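Local coordinates for protein isocitrate dehydrogenase [NAD] subunit 1, mitochondrial (Saccharomyces cerevisiae, PDB 3BLX) that forms, with subunit 2, the octameric mitochondrial enzyme that oxidises isocitrate to 2-oxoglutarate with NAD+ in the citric acid cycle, and also binds mitochondrial mRNA leaders, at residues D124-E130 against D231-S237; A163-F167 against I201-Y206; F167-K171 against Y206-V211; S220-V224 against I242-I246. One frame throughout, in Å; residues are numbered along the deposited sequence.

Overall arrangement
All four contacts lie around the large mixed sheet of one isocitrate/isopropylmalate dehydrogenase fold. Contact 1 joins parallel strands 124-130 and 232-235. Helix 156-172 covers one face of this pair and carries the first segments of contacts 2 and 3, whose centres are 6 Å apart and which share Phe167 and Tyr206; their centres lie 14 and 13 Å from that of contact 1. Both fall, along the chain, between the two strands. Contact 4 packs helices 216-225 and 237-251, which flank strand 232-235 in sequence; its centre is 11 Å from that of contact 1 and 22 to 23 Å from those of contacts 2 and 3. Its helices meet subunit 2, while contact 1 holds Arg129, which probably binds substrate.

Contact 1 of 4, residues D124-E130 against D231-S237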
# COMPACT_ATOMS: atom_id res chain seq x y z
N ASP E 124 20.34 -26.97 -28.75
CA ASP E 124 19.70 -26.80 -27.45
C ASP E 124 19.93 -25.42 -26.84
O ASP E 124 20.72 -25.26 -25.90
CB ASP E 124 20.13 -27.89 -26.47
CG ASP E 124 19.24 -27.93 -25.23
OD1 ASP E 124 18.32 -27.08 -25.15
OD2 ASP E 124 19.46 -28.80 -24.37
N LEU E 125 19.22 -24.43 -27.37
CA LEU E 125 19.33 -23.11 -26.77
C LEU E 125 18.01 -22.58 -26.23
O LEU E 125 16.93 -23.00 -26.65
CB LEU E 125 20.03 -22.12 -27.69
CG LEU E 125 19.54 -21.96 -29.11
CD1 LEU E 125 18.49 -20.89 -29.17
CD2 LEU E 125 20.74 -21.54 -29.91
N ILE E 126 18.14 -21.69 -25.26
CA ILE E 126 17.03 -21.05 -24.58
C ILE E 126 17.20 -19.55 -24.73
O ILE E 126 18.28 -19.03 -24.44
CB ILE E 126 17.07 -21.40 -23.12
CG1 ILE E 126 16.90 -22.90 -22.98
CG2 ILE E 126 16.00 -20.63 -22.32
CD1 ILE E 126 16.95 -23.36 -21.56
N VAL E 127 16.16 -18.87 -25.20
CA VAL E 127 16.20 -17.43 -25.36
C VAL E 127 15.25 -16.81 -24.35
O VAL E 127 14.05 -17.13 -24.32
CB VAL E 127 15.83 -17.00 -26.80
CG1 VAL E 127 15.66 -15.48 -26.88
CG2 VAL E 127 16.89 -17.48 -27.79
N ILE E 128 15.78 -15.96 -23.49
CA ILE E 128 14.97 -15.28 -22.48
C ILE E 128 14.96 -13.81 -22.84
O ILE E 128 16.02 -13.19 -22.93
CB ILE E 128 15.54 -15.48 -21.05
CG1 ILE E 128 15.39 -16.92 -20.61
CG2 ILE E 128 14.86 -14.56 -20.07
CD1 ILE E 128 16.12 -17.27 -19.36
N ARG E 129 13.79 -13.24 -23.10
CA ARG E 129 13.74 -11.83 -23.46
C ARG E 129 12.90 -10.96 -22.50
O ARG E 129 11.88 -11.40 -21.97
CB ARG E 129 13.34 -11.65 -24.92
CG ARG E 129 11.87 -11.55 -25.17
CD ARG E 129 11.60 -10.66 -26.36
NE ARG E 129 10.18 -10.34 -26.44
CZ ARG E 129 9.30 -11.13 -27.04
NH1 ARG E 129 9.71 -12.26 -27.61
NH2 ARG E 129 8.01 -10.78 -27.08
N GLU E 130 13.37 -9.74 -22.26
CA GLU E 130 12.71 -8.79 -21.40
C GLU E 130 11.43 -8.32 -22.07
O GLU E 130 11.46 -7.99 -23.25
CB GLU E 130 13.63 -7.60 -21.13
CG GLU E 130 13.36 -6.87 -19.81
CD GLU E 130 12.04 -6.07 -19.80
OE1 GLU E 130 11.74 -5.38 -20.81
OE2 GLU E 130 11.32 -6.14 -18.77
N ASP E 231 24.10 -21.23 -25.00
CA ASP E 231 23.32 -21.99 -24.04
C ASP E 231 22.02 -21.23 -23.68
O ASP E 231 20.96 -21.47 -24.26
CB ASP E 231 24.19 -22.29 -22.81
CG ASP E 231 23.60 -23.38 -21.92
OD1 ASP E 231 22.43 -23.75 -22.15
OD2 ASP E 231 24.30 -23.86 -21.00
N VAL E 232 22.09 -20.31 -22.72
CA VAL E 232 20.99 -19.44 -22.44
C VAL E 232 21.31 -18.04 -22.93
O VAL E 232 22.32 -17.47 -22.53
CB VAL E 232 20.71 -19.41 -20.94
CG1 VAL E 232 19.74 -18.32 -20.63
CG2 VAL E 232 20.16 -20.74 -20.48
N LEU E 233 20.49 -17.51 -23.83
CA LEU E 233 20.62 -16.11 -24.24
C LEU E 233 19.62 -15.19 -23.50
O LEU E 233 18.43 -15.52 -23.41
CB LEU E 233 20.42 -16.00 -25.74
CG LEU E 233 21.44 -16.80 -26.55
CD1 LEU E 233 21.14 -16.72 -28.05
CD2 LEU E 233 22.79 -16.24 -26.25
N VAL E 234 20.09 -14.06 -22.96
CA VAL E 234 19.22 -13.04 -22.35
C VAL E 234 19.32 -11.76 -23.15
O VAL E 234 20.41 -11.25 -23.36
CB VAL E 234 19.67 -12.65 -20.96
CG1 VAL E 234 18.50 -12.11 -20.19
CG2 VAL E 234 20.27 -13.83 -20.26
N THR E 235 18.19 -11.23 -23.61
CA THR E 235 18.22 -10.04 -24.45
C THR E 235 17.08 -9.11 -24.13
O THR E 235 16.06 -9.52 -23.59
CB THR E 235 18.13 -10.40 -25.94
OG1 THR E 235 16.80 -10.81 -26.25
CG2 THR E 235 19.04 -11.56 -26.26
N PRO E 236 17.26 -7.83 -24.46
CA PRO E 236 16.19 -6.83 -24.40
C PRO E 236 15.06 -7.24 -25.34
O PRO E 236 15.20 -8.12 -26.18
CB PRO E 236 16.88 -5.57 -24.94
CG PRO E 236 18.33 -5.78 -24.68
CD PRO E 236 18.55 -7.24 -24.86
N SER E 237 13.93 -6.57 -25.20
CA SER E 237 12.80 -6.79 -26.08
C SER E 237 13.17 -6.82 -27.58
O SER E 237 12.75 -7.73 -28.31
CB SER E 237 11.76 -5.71 -25.84
OG SER E 237 12.38 -4.42 -25.77
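Ser237 O approaches the Arg129 guanidinium obliquely, 4.1 Å from Arg129 NE, and lies 3.7 Å from Arg129 CD. Arg129 CG sits between backbone N and carbonyl carbon (chi1 89°), and the chain bends at chi2; Phe136 also touches it. By similarity Arg129 binds substrate, and its side chain is about 5 Å from that of Arg98, also a substrate-binding residue by similarity. Nearer the backbone, Arg129 CB rests 3.8 Å from Thr235 OG1, a hydroxyl hydrogen-bonded to the carbonyl O of the next residue, Pro236.

The two strands run side by side in parallel within the central sheet of the dehydrogenase fold. Five backbone hydrogen bonds tie them in register, from Ile126 N to Asp231 O through to Glu130 N on Thr235 O; the shortest joins Ile128 N to Leu233 O at 2.7 Å. Ile126, Ile128, Val232 and Val234 share one face, beneath helix 156-172, where Ile128 and Val232 lie at a slant to each other, with Ile128 CD1 4.0 Å from Val232 CG1. On the other, Val127 CG2 meets Leu233 CD1 at 4.3 Å. At the start of the pair, Arg175 bridges the carboxylates of Asp124 and Asp231.

Contact 2 of 4, residues A163-F167 against I201-Y206; sequences ARFAF and IGQKEY
Glu205 OE2 receives Arg164 NH2 at 2.9 Å in a nearly straight bond (169°), through its syn lone pair and within the guanidinium plane. The neighbouring NE reaches Glu205 OE1 at 3.3 Å, also close to the guanidinium plane though somewhat tilted from that of the carboxylate. The arginine therefore grips the acid side-on with two nitrogens, one to each oxygen, and the two flat groups are nearly coplanar, 21° apart. Extended from CG to NE, the Arg164 chain reaches across to the second helix. Ile201 CD1 lies over one face of the guanidinium, toward its border, 3.7 Å from Arg164 NH2.

Beneath this ion pair, Phe167 packs between the two segments, against Tyr206, Gly202 and Ile201. Its CB stands squarely over the centre of the Tyr206 ring, 3.4 Å from the centroid, in a CH-pi contact. The rings themselves are near parallel but slid apart, with little overlap. Farther out, Phe167 CZ approaches Gly202 CA at 3.6 Å, while Phe167 CD2 touches Ile201 CG2 at 4.0 Å. Ile198 also packs on Phe167.

The segment axes, 10.8 Å apart, cross at -63°. Helix 190-205 is the connection of a beta-alpha-beta crossover between parallel strands 177-182 and 210-215, and helix 156-172 is packed beside it.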
# COMPACT_ATOMS: atom_id res chain seq x y z
N ALA E 163 17.78 -10.27 -15.39
CA ALA E 163 19.04 -10.96 -15.09
C ALA E 163 18.82 -12.07 -14.06
O ALA E 163 19.29 -13.19 -14.25
CB ALA E 163 20.05 -9.99 -14.56
N ARG E 164 18.13 -11.76 -12.97
CA ARG E 164 18.00 -12.75 -11.92
C ARG E 164 17.11 -13.85 -12.43
O ARG E 164 17.30 -15.03 -12.10
CB ARG E 164 17.44 -12.15 -10.62
CG ARG E 164 18.41 -11.17 -10.01
CD ARG E 164 17.99 -10.69 -8.64
NE ARG E 164 19.07 -9.89 -8.08
CZ ARG E 164 19.05 -8.57 -7.97
NH1 ARG E 164 17.99 -7.86 -8.35
NH2 ARG E 164 20.10 -7.95 -7.47
N PHE E 165 16.15 -13.48 -13.27
CA PHE E 165 15.27 -14.49 -13.83
C PHE E 165 16.08 -15.49 -14.66
O PHE E 165 15.94 -16.70 -14.50
CB PHE E 165 14.18 -13.89 -14.70
CG PHE E 165 13.31 -14.92 -15.31
CD1 PHE E 165 12.14 -15.33 -14.67
CD2 PHE E 165 13.68 -15.55 -16.49
CE1 PHE E 165 11.35 -16.33 -15.22
CE2 PHE E 165 12.90 -16.55 -17.05
CZ PHE E 165 11.73 -16.94 -16.41
N ALA E 166 16.91 -14.96 -15.54
CA ALA E 166 17.74 -15.77 -16.41
C ALA E 166 18.69 -16.67 -15.62
O ALA E 166 18.82 -17.87 -15.92
CB ALA E 166 18.53 -14.90 -17.38
N PHE E 167 19.34 -16.12 -14.61
CA PHE E 167 20.28 -16.91 -13.83
C PHE E 167 19.56 -17.95 -13.00
O PHE E 167 20.00 -19.09 -12.95
CB PHE E 167 21.15 -16.01 -12.97
CG PHE E 167 22.19 -15.29 -13.76
CD1 PHE E 167 23.17 -15.99 -14.45
CD2 PHE E 167 22.20 -13.91 -13.81
CE1 PHE E 167 24.15 -15.33 -15.17
CE2 PHE E 167 23.18 -13.24 -14.54
CZ PHE E 167 24.16 -13.96 -15.23
N ILE E 201 25.67 -9.16 -11.88
CA ILE E 201 24.79 -10.05 -11.14
C ILE E 201 25.27 -11.48 -11.29
O ILE E 201 25.05 -12.33 -10.41
CB ILE E 201 23.35 -9.90 -11.61
CG1 ILE E 201 22.85 -8.50 -11.21
CG2 ILE E 201 22.47 -11.02 -11.05
CD1 ILE E 201 21.36 -8.43 -10.93
N GLY E 202 25.96 -11.74 -12.39
CA GLY E 202 26.55 -13.04 -12.65
C GLY E 202 27.70 -13.37 -11.71
O GLY E 202 27.72 -14.43 -11.07
N GLN E 203 28.66 -12.46 -11.61
CA GLN E 203 29.85 -12.66 -10.77
C GLN E 203 29.57 -12.65 -9.26
O GLN E 203 30.15 -13.44 -8.52
CB GLN E 203 30.93 -11.64 -11.15
CG GLN E 203 31.45 -11.84 -12.58
CD GLN E 203 32.10 -10.60 -13.15
OE1 GLN E 203 31.99 -9.51 -12.58
NE2 GLN E 203 32.77 -10.76 -14.29
N LYS E 204 28.67 -11.77 -8.81
CA LYS E 204 28.38 -11.63 -7.38
C LYS E 204 27.37 -12.63 -6.87
O LYS E 204 27.51 -13.13 -5.76
CB LYS E 204 27.93 -10.21 -7.03
CG LYS E 204 28.94 -9.12 -7.41
CD LYS E 204 28.45 -7.72 -7.04
CE LYS E 204 29.38 -6.65 -7.64
NZ LYS E 204 28.80 -5.27 -7.58
N GLU E 205 26.34 -12.94 -7.65
CA GLU E 205 25.25 -13.77 -7.12
C GLU E 205 25.18 -15.20 -7.69
O GLU E 205 24.52 -16.07 -7.11
CB GLU E 205 23.89 -13.07 -7.26
CG GLU E 205 23.85 -11.62 -6.79
CD GLU E 205 22.42 -11.03 -6.81
OE1 GLU E 205 21.43 -11.81 -6.87
OE2 GLU E 205 22.29 -9.79 -6.76
N TYR E 206 25.84 -15.44 -8.82
CA TYR E 206 25.76 -16.76 -9.47
C TYR E 206 27.14 -17.16 -10.03
O TYR E 206 27.38 -17.13 -11.24
CB TYR E 206 24.69 -16.76 -10.59
CG TYR E 206 23.29 -16.36 -10.11
CD1 TYR E 206 22.90 -15.02 -10.05
CD2 TYR E 206 22.35 -17.33 -9.73
CE1 TYR E 206 21.64 -14.65 -9.61
CE2 TYR E 206 21.07 -16.97 -9.29
CZ TYR E 206 20.72 -15.62 -9.23
OH TYR E 206 19.45 -15.26 -8.78

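Contact 3 of 4, residues F167-K171 against Y206-V211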
# COMPACT_ATOMS: atom_id res chain seq x y z
N PHE E 167 19.34 -16.12 -14.61
CA PHE E 167 20.28 -16.91 -13.83
C PHE E 167 19.56 -17.95 -13.00
O PHE E 167 20.00 -19.09 -12.95
CB PHE E 167 21.15 -16.01 -12.97
CG PHE E 167 22.19 -15.29 -13.76
CD1 PHE E 167 23.17 -15.99 -14.45
CD2 PHE E 167 22.20 -13.91 -13.81
CE1 PHE E 167 24.15 -15.33 -15.17
CE2 PHE E 167 23.18 -13.24 -14.54
CZ PHE E 167 24.16 -13.96 -15.23
N ASP E 168 18.45 -17.56 -12.37
CA ASP E 168 17.66 -18.53 -11.60
C ASP E 168 17.17 -19.68 -12.45
O ASP E 168 16.97 -20.78 -11.96
CB ASP E 168 16.47 -17.86 -10.93
CG ASP E 168 16.87 -17.05 -9.70
OD1 ASP E 168 17.88 -17.40 -9.04
OD2 ASP E 168 16.15 -16.06 -9.38
N PHE E 169 16.99 -19.41 -13.74
CA PHE E 169 16.46 -20.39 -14.69
C PHE E 169 17.57 -21.34 -15.12
O PHE E 169 17.38 -22.54 -15.21
CB PHE E 169 15.90 -19.65 -15.90
CG PHE E 169 15.09 -20.49 -16.82
CD1 PHE E 169 15.70 -21.16 -17.88
CD2 PHE E 169 13.71 -20.57 -16.66
CE1 PHE E 169 14.95 -21.93 -18.76
CE2 PHE E 169 12.95 -21.32 -17.53
CZ PHE E 169 13.56 -22.01 -18.59
N ALA E 170 18.74 -20.78 -15.38
CA ALA E 170 19.92 -21.57 -15.66
C ALA E 170 20.22 -22.51 -14.49
O ALA E 170 20.48 -23.69 -14.71
CB ALA E 170 21.12 -20.66 -15.96
N LYS E 171 20.18 -22.00 -13.26
CA LYS E 171 20.34 -22.81 -12.04
C LYS E 171 19.36 -23.98 -12.02
O LYS E 171 19.74 -25.13 -11.87
CB LYS E 171 20.12 -21.96 -10.78
CG LYS E 171 21.01 -22.29 -9.56
CD LYS E 171 22.39 -21.59 -9.68
CE LYS E 171 23.29 -21.77 -8.45
NZ LYS E 171 24.68 -21.18 -8.64
N TYR E 206 25.84 -15.44 -8.82
CA TYR E 206 25.76 -16.76 -9.47
C TYR E 206 27.14 -17.16 -10.03
O TYR E 206 27.38 -17.13 -11.24
CB TYR E 206 24.69 -16.76 -10.59
CG TYR E 206 23.29 -16.36 -10.11
CD1 TYR E 206 22.90 -15.02 -10.05
CD2 TYR E 206 22.35 -17.33 -9.73
CE1 TYR E 206 21.64 -14.65 -9.61
CE2 TYR E 206 21.07 -16.97 -9.29
CZ TYR E 206 20.72 -15.62 -9.23
OH TYR E 206 19.45 -15.26 -8.78
N PRO E 207 28.06 -17.54 -9.13
CA PRO E 207 29.46 -17.71 -9.56
C PRO E 207 29.65 -19.00 -10.35
O PRO E 207 30.53 -19.09 -11.23
CB PRO E 207 30.23 -17.76 -8.24
CG PRO E 207 29.20 -17.36 -7.15
CD PRO E 207 27.88 -17.78 -7.69
N ASP E 208 28.80 -19.99 -10.04
CA ASP E 208 28.81 -21.31 -10.68
C ASP E 208 28.37 -21.28 -12.15
O ASP E 208 28.44 -22.29 -12.87
CB ASP E 208 27.90 -22.28 -9.92
CG ASP E 208 28.38 -22.53 -8.49
OD1 ASP E 208 29.53 -22.15 -8.17
OD2 ASP E 208 27.60 -23.11 -7.69
N ILE E 209 27.90 -20.11 -12.59
CA ILE E 209 27.43 -19.94 -13.96
C ILE E 209 28.31 -18.97 -14.76
O ILE E 209 28.60 -17.85 -14.32
CB ILE E 209 25.97 -19.49 -13.98
CG1 ILE E 209 25.08 -20.58 -13.40
CG2 ILE E 209 25.54 -19.16 -15.40
CD1 ILE E 209 23.65 -20.17 -13.26
N ASP E 210 28.71 -19.42 -15.94
CA ASP E 210 29.53 -18.61 -16.84
C ASP E 210 28.72 -17.50 -17.47
O ASP E 210 27.77 -17.75 -18.22
CB ASP E 210 30.12 -19.47 -17.97
CG ASP E 210 31.29 -20.32 -17.51
OD1 ASP E 210 31.51 -20.45 -16.28
OD2 ASP E 210 32.00 -20.87 -18.38
N VAL E 211 29.12 -16.26 -17.20
CA VAL E 211 28.51 -15.11 -17.85
C VAL E 211 29.35 -14.67 -19.05
O VAL E 211 30.55 -14.87 -19.05
CB VAL E 211 28.43 -13.92 -16.91
CG1 VAL E 211 27.30 -13.00 -17.34
CG2 VAL E 211 28.22 -14.40 -15.48
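Ile209 and Tyr206, the ends of a type I beta turn, pack on Phe167 and Ala170 of helix 156-172. The turn leads from helix 190-205 into strand 210-215, and so forms the link from the helix to the second strand of a beta-alpha-beta crossover in the alpha/beta fold.

Apolar contacts fill the interior. Ile209 places CG1 beside its backbone N (chi1 -65°) and continues extended, which carries CD1 across to Ala170 CB at 3.7 Å and close to the Phe167 carbonyl. The other branch, Ile209 CG2, lies at the edge of the Phe167 ring, 4.1 Å from Phe167 CD1. Val211 reaches the same ring farther along, its CG1 near the ring plane and 3.9 Å from Phe167 CZ, the two side chains crossing at about a right angle. Phe167 is thus bordered on its rim by both residues while its CB covers the Tyr206 face. Val178 of strand 177-182 touches Phe167, Ala170 and Ile209.

Polar contacts lie toward solvent. Lys171, bent at chi2 (83°), runs past Ile209, with CD 4.1 Å from Ile209 CD1; its NZ forms a long salt bridge of 3.6 Å to OD2 of the poorly ordered Asp208. One turn earlier on the helix, Tyr206 OH donates to Asp168 OD1 at 2.7 Å, with the carboxylate turned steeply against the ring and the hydroxyl meeting OD1 from above the carboxylate plane.

Contact 4 of 4, residues S220-V224 against I242-I246; sequences SMQAV and ILGNI
Segments 220-224 and 242-246 bring Ser220, Ala223 and Val224 against Ile246 along two helices that run nearly parallel, 13° apart, with their axes 10.2 Å from each other. The first helix is the connection of a beta-alpha-beta crossover from strand 210-215 to strand 232-235, and the second follows that strand directly, so both belong to the layer on the sheet face opposite helix 156-172.

Ile246 carries most of the contact and divides its work between two branches. With CG1 beside the backbone N (chi1 -71°), CG2 lies anti to that N and fits between Ala223 CB at 3.8 Å and Val224 CG1 at 3.7 Å; the valine and isoleucine side chains cross at about a right angle. The longer branch runs back toward the start of the facing segment, where CD1 comes within 4.3 Å of Ser220 CB. No hydrogen bond joins the segments, and the packing is wholly by van der Waals contact in a buried setting.

Subunit 2 also touches both helices: its Tyr126 hydroxyl hydrogen-bonds to Val224 O, and its Ile221 packs on Ile242. This is consistent with the helical bundle at the dimer interface of this enzyme family. Leu243 reaches toward the sheet, packing on Thr235, and its side chain is about 8 Å from that of Arg129.

Ser220 OG hydrogen-bonds within its own helix to Val216 O, and against this hydroxyl Ile242 lays its CG2 methyl, 4.1 Å from Ser220 OG.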
# COMPACT_ATOMS: atom_id res chain seq x y z
N SER E 220 23.75 -12.92 -34.20
CA SER E 220 22.96 -13.38 -35.33
C SER E 220 23.79 -14.27 -36.25
O SER E 220 23.38 -15.39 -36.57
CB SER E 220 22.44 -12.18 -36.12
OG SER E 220 21.48 -11.47 -35.37
N MET E 221 24.95 -13.77 -36.67
CA MET E 221 25.86 -14.52 -37.52
C MET E 221 26.25 -15.83 -36.84
O MET E 221 26.16 -16.91 -37.43
CB MET E 221 27.10 -13.68 -37.80
CG MET E 221 28.00 -14.22 -38.89
SD MET E 221 29.51 -13.26 -38.98
CE MET E 221 30.47 -14.03 -37.65
N GLN E 222 26.66 -15.72 -35.60
CA GLN E 222 27.09 -16.88 -34.83
C GLN E 222 25.96 -17.91 -34.65
O GLN E 222 26.20 -19.11 -34.56
CB GLN E 222 27.61 -16.40 -33.47
CG GLN E 222 28.90 -17.04 -33.04
CD GLN E 222 30.03 -16.75 -33.99
OE1 GLN E 222 30.79 -17.65 -34.36
NE2 GLN E 222 30.16 -15.49 -34.40
N ALA E 223 24.72 -17.44 -34.58
CA ALA E 223 23.60 -18.35 -34.32
C ALA E 223 23.23 -19.23 -35.53
O ALA E 223 22.78 -20.38 -35.35
CB ALA E 223 22.37 -17.58 -33.83
N VAL E 224 23.36 -18.69 -36.73
CA VAL E 224 23.05 -19.46 -37.93
C VAL E 224 24.22 -20.34 -38.36
O VAL E 224 24.01 -21.36 -39.01
CB VAL E 224 22.59 -18.58 -39.11
CG1 VAL E 224 21.34 -17.82 -38.75
CG2 VAL E 224 23.69 -17.61 -39.55
N ILE E 242 14.20 -11.47 -33.21
CA ILE E 242 15.15 -11.92 -34.22
C ILE E 242 15.89 -13.18 -33.79
O ILE E 242 15.91 -14.17 -34.53
CB ILE E 242 16.15 -10.81 -34.58
CG1 ILE E 242 15.45 -9.78 -35.46
CG2 ILE E 242 17.35 -11.39 -35.29
CD1 ILE E 242 16.11 -8.44 -35.45
N LEU E 243 16.50 -13.19 -32.62
CA LEU E 243 17.17 -14.40 -32.16
C LEU E 243 16.23 -15.59 -32.11
O LEU E 243 16.61 -16.70 -32.45
CB LEU E 243 17.80 -14.21 -30.80
CG LEU E 243 18.96 -13.22 -30.83
CD1 LEU E 243 19.49 -13.05 -29.43
CD2 LEU E 243 20.03 -13.72 -31.78
N GLY E 244 14.99 -15.36 -31.69
CA GLY E 244 14.01 -16.43 -31.59
C GLY E 244 13.65 -17.03 -32.93
O GLY E 244 13.44 -18.21 -33.07
N ASN E 245 13.57 -16.20 -33.96
CA ASN E 245 13.25 -16.72 -35.26
C ASN E 245 14.38 -17.49 -35.90
O ASN E 245 14.13 -18.42 -36.66
CB ASN E 245 12.67 -15.64 -36.14
CG ASN E 245 11.19 -15.41 -35.85
OD1 ASN E 245 10.36 -16.33 -35.95
ND2 ASN E 245 10.85 -14.19 -35.46
N ILE E 246 15.63 -17.15 -35.58
CA ILE E 246 16.76 -17.97 -36.00
C ILE E 246 16.66 -19.30 -35.30
O ILE E 246 16.84 -20.36 -35.89
CB ILE E 246 18.10 -17.33 -35.65
CG1 ILE E 246 18.36 -16.10 -36.52
CG2 ILE E 246 19.21 -18.34 -35.80
CD1 ILE E 246 19.35 -15.20 -35.95